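Local coordinates for odorant Binding Protein from Varroa destructor, form P2<1> (Varroa destructor, PDB 7NZA) that probably binds and carries small odorant molecules in a wide open internal cavity, at residues V81-F84 against D85-R88; L106-D109 against A110-E114; Y135-S138 against Q139-I143; N124-Q127 against L128-C132. One frame throughout, in Å; residues are numbered along the deposited sequence. Where two conformers were deposited one is given.

Interaction 1: V81-F84 against D85-R88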
loop_
_atom_site.group_PDB
_atom_site.type_symbol
_atom_site.label_atom_id
_atom_site.label_comp_id
_atom_site.label_asym_id
_atom_site.label_seq_id
_atom_site.Cartn_x
_atom_site.Cartn_y
_atom_site.Cartn_z
ATOM N N VAL A 81 -14.168 17.623 16.898
ATOM C CA VAL A 81 -13.230 16.797 17.720
ATOM C C VAL A 81 -13.236 15.334 17.233
ATOM O O VAL A 81 -14.304 14.780 16.970
ATOM C CB VAL A 81 -13.528 16.877 19.220
ATOM C CG1 VAL A 81 -12.453 16.207 19.993
ATOM C CG2 VAL A 81 -13.657 18.340 19.673
ATOM N N TYR A 82 -12.070 14.738 17.092
ATOM C CA TYR A 82 -11.994 13.304 16.718
ATOM C C TYR A 82 -12.684 12.471 17.744
ATOM O O TYR A 82 -12.551 12.696 18.971
ATOM C CB TYR A 82 -10.525 12.898 16.606
ATOM C CG TYR A 82 -10.325 11.425 16.314
ATOM C CD1 TYR A 82 -10.607 10.845 15.090
ATOM C CD2 TYR A 82 -9.769 10.632 17.274
ATOM C CE1 TYR A 82 -10.365 9.494 14.858
ATOM C CE2 TYR A 82 -9.533 9.315 17.061
ATOM C CZ TYR A 82 -9.826 8.723 15.883
ATOM O OH TYR A 82 -9.535 7.400 15.695
ATOM N N LYS A 83 -13.388 11.448 17.309
ATOM C CA LYS A 83 -14.183 10.542 18.146
ATOM C C LYS A 83 -13.315 9.451 18.749
ATOM O O LYS A 83 -13.367 8.282 18.406
ATOM C CB LYS A 83 -15.359 9.953 17.375
ATOM C CG LYS A 83 -16.420 10.964 16.982
ATOM C CD LYS A 83 -17.591 10.339 16.223
ATOM C CE LYS A 83 -18.575 11.402 15.775
ATOM N NZ LYS A 83 -19.577 10.810 14.865
ATOM N N PHE A 84 -12.533 9.869 19.752
ATOM C CA PHE A 84 -11.641 8.913 20.475
ATOM C C PHE A 84 -12.424 7.752 21.049
ATOM O O PHE A 84 -11.964 6.604 21.018
ATOM C CB PHE A 84 -10.883 9.642 21.584
ATOM C CG PHE A 84 -9.875 10.635 21.085
ATOM C CD1 PHE A 84 -8.604 10.210 20.689
ATOM C CD2 PHE A 84 -10.147 11.981 21.050
ATOM C CE1 PHE A 84 -7.649 11.105 20.252
ATOM C CE2 PHE A 84 -9.173 12.862 20.646
ATOM C CZ PHE A 84 -7.954 12.420 20.227
ATOM N N ASP A 85 -13.642 7.992 21.579
ATOM C CA ASP A 85 -14.400 6.892 22.208
ATOM C C ASP A 85 -14.868 5.913 21.143
ATOM O O ASP A 85 -14.902 4.705 21.380
ATOM C CB ASP A 85 -15.631 7.363 22.999
ATOM C CG ASP A 85 -15.227 8.247 24.169
ATOM O OD1 ASP A 85 -14.007 8.328 24.536
ATOM O OD2 ASP A 85 -16.155 8.826 24.781
ATOM N N ARG A 86 -15.172 6.402 19.941
ATOM C CA ARG A 86 -15.478 5.468 18.823
ATOM C C ARG A 86 -14.281 4.601 18.517
ATOM O O ARG A 86 -14.397 3.416 18.228
ATOM C CB ARG A 86 -15.975 6.255 17.606
ATOM C CG ARG A 86 -16.345 5.384 16.437
ATOM C CD ARG A 86 -16.743 6.168 15.202
ATOM N NE ARG A 86 -16.857 5.296 14.038
ATOM C CZ ARG A 86 -17.018 5.707 12.780
ATOM N NH1 ARG A 86 -17.245 6.965 12.578
ATOM N NH2 ARG A 86 -16.914 4.817 11.813
ATOM N N ALA A 87 -13.077 5.184 18.489
ATOM C CA ALA A 87 -11.858 4.425 18.218
ATOM C C ALA A 87 -11.668 3.310 19.253
ATOM O O ALA A 87 -11.302 2.182 18.938
ATOM C CB ALA A 87 -10.671 5.342 18.146
ATOM N N ARG A 88 -11.892 3.646 20.500
ATOM C CA ARG A 88 -11.824 2.684 21.618
ATOM C C ARG A 88 -12.828 1.533 21.384
ATOM O O ARG A 88 -12.448 0.388 21.524
ATOM C CB ARG A 88 -12.079 3.424 22.936
ATOM C CG ARG A 88 -12.011 2.537 24.147
ATOM C CD ARG A 88 -12.276 3.287 25.426
ATOM N NE ARG A 88 -11.747 2.357 26.419
ATOM C CZ ARG A 88 -12.408 1.354 26.924
ATOM N NH1 ARG A 88 -13.671 1.174 26.548
ATOM N NH2 ARG A 88 -11.859 0.566 27.837
#
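The hydroxyl end of Y82 reaches A87, the two being five residues apart, where a loop runs into helix 84-93. The path begins at CB: with CG anti to the backbone N (chi1 176°), the ring is carried forward along the new helix. Its CD2 then stands over the centre of the F84 ring, 3.5 Å above that plane, while F84 CD1 lies in the plane of the tyrosine at its edge, so the edge of one ring is turned to the face of the other. On the other flank, CD1 packs against V126. Farther out, CZ lies 4.2 Å from A87 CB, and OH comes to 3.4 Å from that same methyl, which approaches the ring obliquely. The OH is also hydrogen-bonded to the backbone N of S7 of the second subunit, which fixes the polar tip at the dimer contact.

The backbone turns into the helix here. K83 is the centre of an inverse gamma turn, with F84 N bonded to Y82 O at 2.9 Å, and at the N-cap its own carbonyl O accepts A87 N at 3.1 Å. R88 N follows onto F84 O. K83 CB and R86 CB meet at 3.8 Å; the charged ends are 5.0 Å apart (K83 NZ to R86 NH1), a repulsion probably eased because they bond to the carbonyls of G74 and E73.

The start of helix 84-93 packs against both helix 98-118 and helix 122-141: F84 leans on Q112, T116 and Y129, A87 on Y129, and R88 leads to the sodium site shared with L105.

Interaction 2: L106-D109 against A110-E114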
loop_
_atom_site.group_PDB
_atom_site.type_symbol
_atom_site.label_atom_id
_atom_site.label_comp_id
_atom_site.label_asym_id
_atom_site.label_seq_id
_atom_site.Cartn_x
_atom_site.Cartn_y
_atom_site.Cartn_z
ATOM N N LEU A 106 -5.067 0.529 27.221
ATOM C CA LEU A 106 -4.296 1.438 28.087
ATOM C C LEU A 106 -3.500 2.400 27.237
ATOM O O LEU A 106 -3.473 3.605 27.494
ATOM C CB LEU A 106 -3.374 0.647 29.022
ATOM C CG LEU A 106 -2.638 1.493 30.050
ATOM C CD1 LEU A 106 -3.615 2.257 30.963
ATOM C CD2 LEU A 106 -1.739 0.598 30.875
ATOM N N LYS A 107 -2.901 1.911 26.135
ATOM C CA LYS A 107 -2.196 2.820 25.213
ATOM C C LYS A 107 -3.182 3.715 24.532
ATOM O O LYS A 107 -2.823 4.864 24.197
ATOM C CB LYS A 107 -1.278 2.036 24.267
ATOM C CG LYS A 107 -0.052 1.446 24.937
ATOM C CD LYS A 107 0.809 2.516 25.548
ATOM C CE LYS A 107 2.155 1.945 25.977
ATOM N NZ LYS A 107 3.006 3.053 26.451
ATOM N N HIS A 108 -4.411 3.292 24.238
ATOM C CA HIS A 108 -5.407 4.235 23.702
ATOM C C HIS A 108 -5.457 5.440 24.630
ATOM O O HIS A 108 -5.515 6.587 24.154
ATOM C CB HIS A 108 -6.791 3.547 23.584
ATOM C CG HIS A 108 -7.867 4.466 23.308
ATOM N ND1 HIS A 108 -8.121 4.935 22.058
ATOM C CD2 HIS A 108 -8.729 5.052 24.167
ATOM C CE1 HIS A 108 -9.122 5.782 22.122
ATOM N NE2 HIS A 108 -9.529 5.865 23.418
ATOM N N ASP A 109 -5.619 5.233 25.921
ATOM C CA ASP A 109 -5.722 6.361 26.873
ATOM C C ASP A 109 -4.420 7.172 26.806
ATOM O O ASP A 109 -4.540 8.417 26.823
ATOM C CB ASP A 109 -6.046 5.855 28.268
ATOM C CG ASP A 109 -7.378 5.155 28.434
ATOM O OD1 ASP A 109 -8.296 5.521 27.734
ATOM O OD2 ASP A 109 -7.392 4.232 29.294
ATOM N N ALA A 110 -3.295 6.485 26.844
ATOM C CA ALA A 110 -2.028 7.247 26.856
ATOM C C ALA A 110 -1.861 8.073 25.579
ATOM O O ALA A 110 -1.423 9.221 25.620
ATOM C CB ALA A 110 -0.851 6.293 26.996
ATOM N N CYS A 111 -2.262 7.525 24.455
ATOM C CA CYS A 111 -2.116 8.190 23.148
ATOM C C CYS A 111 -3.126 9.331 23.037
ATOM O O CYS A 111 -2.769 10.407 22.535
ATOM C CB CYS A 111 -2.331 7.202 22.019
ATOM S SG CYS A 111 -0.934 6.057 21.819
ATOM N N GLN A 112 -4.364 9.179 23.539
ATOM C CA GLN A 112 -5.318 10.278 23.540
ATOM C C GLN A 112 -4.768 11.413 24.391
ATOM O O GLN A 112 -4.911 12.570 24.032
ATOM C CB GLN A 112 -6.688 9.784 23.985
ATOM C CG GLN A 112 -7.696 10.904 24.075
ATOM C CD GLN A 112 -9.061 10.414 24.454
ATOM O OE1 GLN A 112 -9.321 9.237 24.568
ATOM N NE2 GLN A 112 -10.015 11.346 24.532
ATOM N N LYS A 113 -4.239 11.089 25.568
ATOM C CA LYS A 113 -3.694 12.127 26.470
ATOM C C LYS A 113 -2.565 12.867 25.776
ATOM O O LYS A 113 -2.485 14.082 25.797
ATOM C CB LYS A 113 -3.228 11.461 27.761
ATOM C CG LYS A 113 -2.633 12.483 28.743
ATOM C CD LYS A 113 -2.079 11.896 30.014
ATOM C CE LYS A 113 -1.483 12.892 30.960
ATOM N NZ LYS A 113 -1.226 12.296 32.266
ATOM N N GLU A 114 -1.615 12.101 25.221
ATOM C CA GLU A 114 -0.476 12.742 24.520
ATOM C C GLU A 114 -0.981 13.678 23.426
ATOM O O GLU A 114 -0.525 14.840 23.305
ATOM C CB GLU A 114 0.492 11.703 24.018
ATOM C CG GLU A 114 1.687 12.317 23.298
ATOM C CD GLU A 114 2.632 11.322 22.665
ATOM O OE1 GLU A 114 2.410 10.120 22.758
ATOM O OE2 GLU A 114 3.593 11.765 22.059
HETATM O O HOH W 1 -11.496 7.544 24.632
HETATM O O HOH W 2 -8.910 8.072 27.044
#
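H108 and Q112, one helical turn apart, send their side chains the same way and lie alongside each other, with the imidazole and amide planes 70° apart. Both have CG anti to the backbone N (chi1 169° for H108 and 177° for Q112), and the extended glutamine chain brings OE1 level with the far nitrogen of the ring. H108 NE2 and Q112 OE1 stay 3.6 Å apart, and a water joins them instead: it lies in the ring plane at the imidazole edge, 2.9 Å from NE2, and donates to OE1. A second water donates to the same OE1 and, at 2.7 Å, to D109 OD1. The amide oxygen is therefore gripped by two waters, which should hinder the amide from flipping over. The inner nitrogen of the imidazole, ND1, is hydrogen-bonded to the hydroxyl of Y129, whose ring stands nearly perpendicular to it.

Regular i to i+4 bonding of helix 98-118 carries this row, for example Q112 N to H108 O at 2.9 Å. Next in the chain to Q112, C111 is disulfide-bonded to C132, tying this helix to helix 122-141 by one of the three disulfides of this largely helical odorant-binding protein. Its SG, beside the backbone N, sits 3.3 Å from K107 O, the carbonyl that accepts C111 N at 2.7 Å. On the outer surface the contacts are looser: K107 CD only comes within 4.4 Å of A110 CB, while D109 lies close to a bound sodium ion.

Interaction 3: Y135-S138 against Q139-I143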
loop_
_atom_site.group_PDB
_atom_site.type_symbol
_atom_site.label_atom_id
_atom_site.label_comp_id
_atom_site.label_asym_id
_atom_site.label_seq_id
_atom_site.Cartn_x
_atom_site.Cartn_y
_atom_site.Cartn_z
ATOM N N TYR A 135 2.408 2.841 16.379
ATOM C CA TYR A 135 3.634 2.422 17.048
ATOM C C TYR A 135 3.367 1.510 18.221
ATOM O O TYR A 135 3.898 0.426 18.319
ATOM C CB TYR A 135 4.409 3.665 17.493
ATOM C CG TYR A 135 5.639 3.305 18.233
ATOM C CD1 TYR A 135 6.673 2.608 17.637
ATOM C CD2 TYR A 135 5.718 3.552 19.570
ATOM C CE1 TYR A 135 7.802 2.221 18.362
ATOM C CE2 TYR A 135 6.895 3.297 20.278
ATOM C CZ TYR A 135 7.903 2.589 19.675
ATOM O OH TYR A 135 9.034 2.284 20.414
ATOM N N ASN A 136 2.474 1.922 19.116
ATOM C CA ASN A 136 2.224 1.123 20.331
ATOM C C ASN A 136 1.504 -0.177 20.055
ATOM O O ASN A 136 1.885 -1.190 20.654
ATOM C CB ASN A 136 1.457 1.921 21.371
ATOM C CG ASN A 136 2.350 2.877 22.113
ATOM O OD1 ASN A 136 3.132 2.413 22.948
ATOM N ND2 ASN A 136 2.320 4.142 21.775
ATOM N N ILE A 137 0.547 -0.219 19.185
ATOM C CA ILE A 137 -0.116 -1.482 18.803
ATOM C C ILE A 137 0.921 -2.399 18.218
ATOM O O ILE A 137 0.974 -3.604 18.473
ATOM C CB ILE A 137 -1.312 -1.272 17.905
ATOM C CG1 ILE A 137 -2.446 -0.540 18.613
ATOM C CG2 ILE A 137 -1.789 -2.638 17.395
ATOM C CD1 ILE A 137 -3.567 -0.191 17.704
ATOM N N SER A 138 1.800 -1.876 17.340
ATOM C CA SER A 138 2.847 -2.702 16.686
ATOM C C SER A 138 3.744 -3.342 17.737
ATOM O O SER A 138 4.122 -4.540 17.627
ATOM C CB SER A 138 3.664 -1.935 15.664
ATOM O OG SER A 138 2.876 -1.512 14.612
ATOM N N GLN A 139 4.136 -2.549 18.724
ATOM C CA GLN A 139 4.999 -3.065 19.800
ATOM C C GLN A 139 4.295 -4.135 20.617
ATOM O O GLN A 139 4.879 -5.166 20.871
ATOM C CB GLN A 139 5.445 -1.946 20.754
ATOM C CG GLN A 139 6.330 -0.903 20.132
ATOM C CD GLN A 139 7.693 -1.491 19.875
ATOM O OE1 GLN A 139 8.347 -2.001 20.781
ATOM N NE2 GLN A 139 8.145 -1.422 18.648
ATOM N N ILE A 140 3.073 -3.903 21.041
ATOM C CA ILE A 140 2.326 -4.848 21.895
ATOM C C ILE A 140 2.116 -6.142 21.140
ATOM O O ILE A 140 2.252 -7.254 21.679
ATOM C CB ILE A 140 1.018 -4.226 22.340
ATOM C CG1 ILE A 140 1.264 -3.094 23.324
ATOM C CG2 ILE A 140 0.052 -5.311 22.846
ATOM C CD1 ILE A 140 0.121 -2.141 23.481
ATOM N N CYS A 141 1.802 -6.042 19.868
ATOM C CA CYS A 141 1.363 -7.215 19.072
ATOM C C CYS A 141 2.550 -7.951 18.457
ATOM O O CYS A 141 2.362 -9.049 17.965
ATOM C CB CYS A 141 0.443 -6.729 17.974
ATOM S SG CYS A 141 -1.161 -6.150 18.565
ATOM N N GLY A 142 3.698 -7.311 18.375
ATOM C CA GLY A 142 4.827 -7.843 17.569
ATOM C C GLY A 142 4.580 -7.804 16.086
ATOM O O GLY A 142 4.943 -8.766 15.370
ATOM N N ILE A 143 3.921 -6.768 15.602
ATOM C CA ILE A 143 3.636 -6.623 14.165
ATOM C C ILE A 143 4.869 -6.134 13.444
ATOM O O ILE A 143 5.582 -5.243 13.940
ATOM C CB ILE A 143 2.484 -5.655 13.918
ATOM C CG1 ILE A 143 1.196 -6.283 14.438
ATOM C CG2 ILE A 143 2.396 -5.220 12.483
ATOM C CD1 ILE A 143 0.044 -5.299 14.581
HETATM O O HOH W 3 7.160 -5.252 16.291
#
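Q139 lays its CG over one face of the Y135 ring, a CH-pi contact with CG 4.0 Å from the ring centroid and displaced toward the rim. The bend at chi2 (-72°) folds the glutamine back across the tyrosine, so that NE2 comes to 3.7 Å from Y135 CE1, with the amide and ring planes only 26° apart.

Apolar contacts gather on the inner side. I137 CG2 touches C141 SG at 3.8 Å and, more distantly, I143 CD1. That sulfur is bonded to C21, while I137 also packs on V104 and L24 and on T9 of the second subunit.

Among the polar contacts, Q139, I140 and C141 each give their N-H to the carbonyl four residues back. S138 O then accepts I143 N at 3.0 Å, in the carbonyl plane and on a lone pair; a water bound to I143 O at 2.8 Å adds a weak bond to it. S138 OG turns back to D134 O.

G142 leaves the helix with positive phi (69°), and its N makes a weak bond to Q139 O. Together with the bond from I143 N, five residues on from S138, this fits a Schellman motif closing helix 122-141.

Interaction 4: N124-Q127 against L128-C132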
loop_
_atom_site.group_PDB
_atom_site.type_symbol
_atom_site.label_atom_id
_atom_site.label_comp_id
_atom_site.label_asym_id
_atom_site.label_seq_id
_atom_site.Cartn_x
_atom_site.Cartn_y
_atom_site.Cartn_z
ATOM N N ASN A 124 -4.289 17.905 14.119
ATOM C CA ASN A 124 -3.002 17.485 14.684
ATOM C C ASN A 124 -3.247 16.439 15.772
ATOM O O ASN A 124 -2.469 15.532 15.884
ATOM C CB ASN A 124 -2.210 18.675 15.221
ATOM C CG ASN A 124 -1.633 19.576 14.160
ATOM O OD1 ASN A 124 -1.554 19.238 12.968
ATOM N ND2 ASN A 124 -1.327 20.807 14.569
ATOM N N GLN A 125 -4.301 16.599 16.569
ATOM C CA GLN A 125 -4.591 15.612 17.630
ATOM C C GLN A 125 -4.780 14.211 16.999
ATOM O O GLN A 125 -4.203 13.236 17.458
ATOM C CB GLN A 125 -5.832 15.941 18.411
ATOM C CG GLN A 125 -5.661 17.145 19.314
ATOM C CD GLN A 125 -6.928 17.484 20.041
ATOM O OE1 GLN A 125 -7.985 16.892 19.835
ATOM N NE2 GLN A 125 -6.856 18.403 20.993
ATOM N N VAL A 126 -5.593 14.094 15.970
ATOM C CA VAL A 126 -5.882 12.759 15.413
ATOM C C VAL A 126 -4.619 12.253 14.725
ATOM O O VAL A 126 -4.284 11.044 14.822
ATOM C CB VAL A 126 -7.139 12.681 14.497
ATOM C CG1 VAL A 126 -7.154 13.619 13.342
ATOM C CG2 VAL A 126 -7.357 11.229 14.092
ATOM N N GLN A 127 -3.848 13.119 14.092
ATOM C CA GLN A 127 -2.589 12.682 13.462
ATOM C C GLN A 127 -1.646 12.077 14.487
ATOM O O GLN A 127 -1.080 11.009 14.297
ATOM C CB GLN A 127 -1.926 13.867 12.725
ATOM C CG GLN A 127 -2.734 14.332 11.473
ATOM C CD GLN A 127 -2.238 15.629 10.885
ATOM O OE1 GLN A 127 -1.520 16.384 11.553
ATOM N NE2 GLN A 127 -2.658 15.932 9.659
ATOM N N LEU A 128 -1.459 12.763 15.614
ATOM C CA LEU A 128 -0.522 12.213 16.627
ATOM C C LEU A 128 -1.143 10.959 17.267
ATOM O O LEU A 128 -0.416 10.000 17.449
ATOM C CB LEU A 128 -0.127 13.269 17.659
ATOM C CG LEU A 128 0.830 12.771 18.744
ATOM C CD1 LEU A 128 2.116 12.192 18.164
ATOM C CD2 LEU A 128 1.177 13.909 19.708
ATOM N N TYR A 129 -2.441 10.940 17.546
ATOM C CA TYR A 129 -3.077 9.739 18.125
ATOM C C TYR A 129 -2.858 8.541 17.199
ATOM O O TYR A 129 -2.464 7.468 17.666
ATOM C CB TYR A 129 -4.573 9.969 18.301
ATOM C CG TYR A 129 -5.331 8.730 18.653
ATOM C CD1 TYR A 129 -5.332 8.237 19.945
ATOM C CD2 TYR A 129 -5.988 7.994 17.676
ATOM C CE1 TYR A 129 -6.002 7.079 20.267
ATOM C CE2 TYR A 129 -6.678 6.829 17.963
ATOM C CZ TYR A 129 -6.668 6.358 19.289
ATOM O OH TYR A 129 -7.300 5.189 19.514
ATOM N N GLN A 130 -3.068 8.709 15.892
ATOM C CA GLN A 130 -2.975 7.549 14.967
ATOM C C GLN A 130 -1.526 7.096 14.908
ATOM O O GLN A 130 -1.229 5.873 14.884
ATOM C CB GLN A 130 -3.503 7.892 13.614
ATOM C CG GLN A 130 -4.998 7.994 13.579
ATOM C CD GLN A 130 -5.571 8.140 12.205
ATOM O OE1 GLN A 130 -5.092 8.956 11.410
ATOM N NE2 GLN A 130 -6.575 7.365 11.841
ATOM N N ALA A 131 -0.556 8.025 14.867
ATOM C CA ALA A 131 0.853 7.630 14.839
ATOM C C ALA A 131 1.228 6.904 16.122
ATOM O O ALA A 131 1.945 5.910 16.117
ATOM C CB ALA A 131 1.745 8.840 14.612
ATOM N N CYS A 132 0.789 7.433 17.234
ATOM C CA CYS A 132 1.021 6.855 18.584
ATOM C C CYS A 132 0.456 5.435 18.671
ATOM O O CYS A 132 1.122 4.521 19.169
ATOM C CB CYS A 132 0.433 7.751 19.661
ATOM S SG CYS A 132 0.660 7.281 21.385
#
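V126 and Q130 lie side by side on successive turns, and CG2 of V126 meets both CG and CD of Q130 at 4.0 Å. The valine holds CG1 in the crowded position between its backbone N and carbonyl carbon (chi1 56°), which leaves CG2 anti to the N and facing the glutamine. This is the close-packed side: V126 is buried against L70, F76 and Y82, and Q130 shares L70. Beneath them Q130 N bonds V126 O at 2.8 Å, while Q130 CG rests 3.4 Å from that oxygen. Y129 CB similarly sits 3.4 Å from Q125 O, its ring turned away toward F84.

The other side is looser. L128, modelled in two conformers, leads its branches away from N124-Q127, and exposed A131 offers little beyond CB, 3.6 Å from Q127 O. Q127 reaches outward to E63.

Were Q130 cut back to an alanine, V126 CG2 would probably lose its cover and the S7 carbonyl of the second subunit its NE2 partner.

The amides pair with groups beyond this stretch: Q125 NE2 is hydrogen-bonded to the carbonyl O of H119, and Q130 serves the neighbouring subunit. Apolar carbons thus fill the inner face, while amide ends fasten the helix to its surroundings.

How the interactions relate
Interactions 1, 2 and 4 touch one another, and interaction 3, farther along helix 122-141, touches interaction 2. Interactions 2 and 4, centres 10 Å apart, are joined covalently by the disulfide C111 SG to C132 SG (2.1 Å) and by a probable hydrogen bond between H108 ND1 and Y129 OH (2.7 Å). Interaction 1 packs on both, with F84 CE1 3.7 Å from Y129 CG and F84 CB 3.4 Å from Q112 OE1. Interactions 1 and 2 also flank bound sodium, through R88 and D109. Interaction 3, about 20 Å from interaction 1 between centres, meets interaction 2 through K107 and N136, and its S138 lies beside a bound buffer molecule.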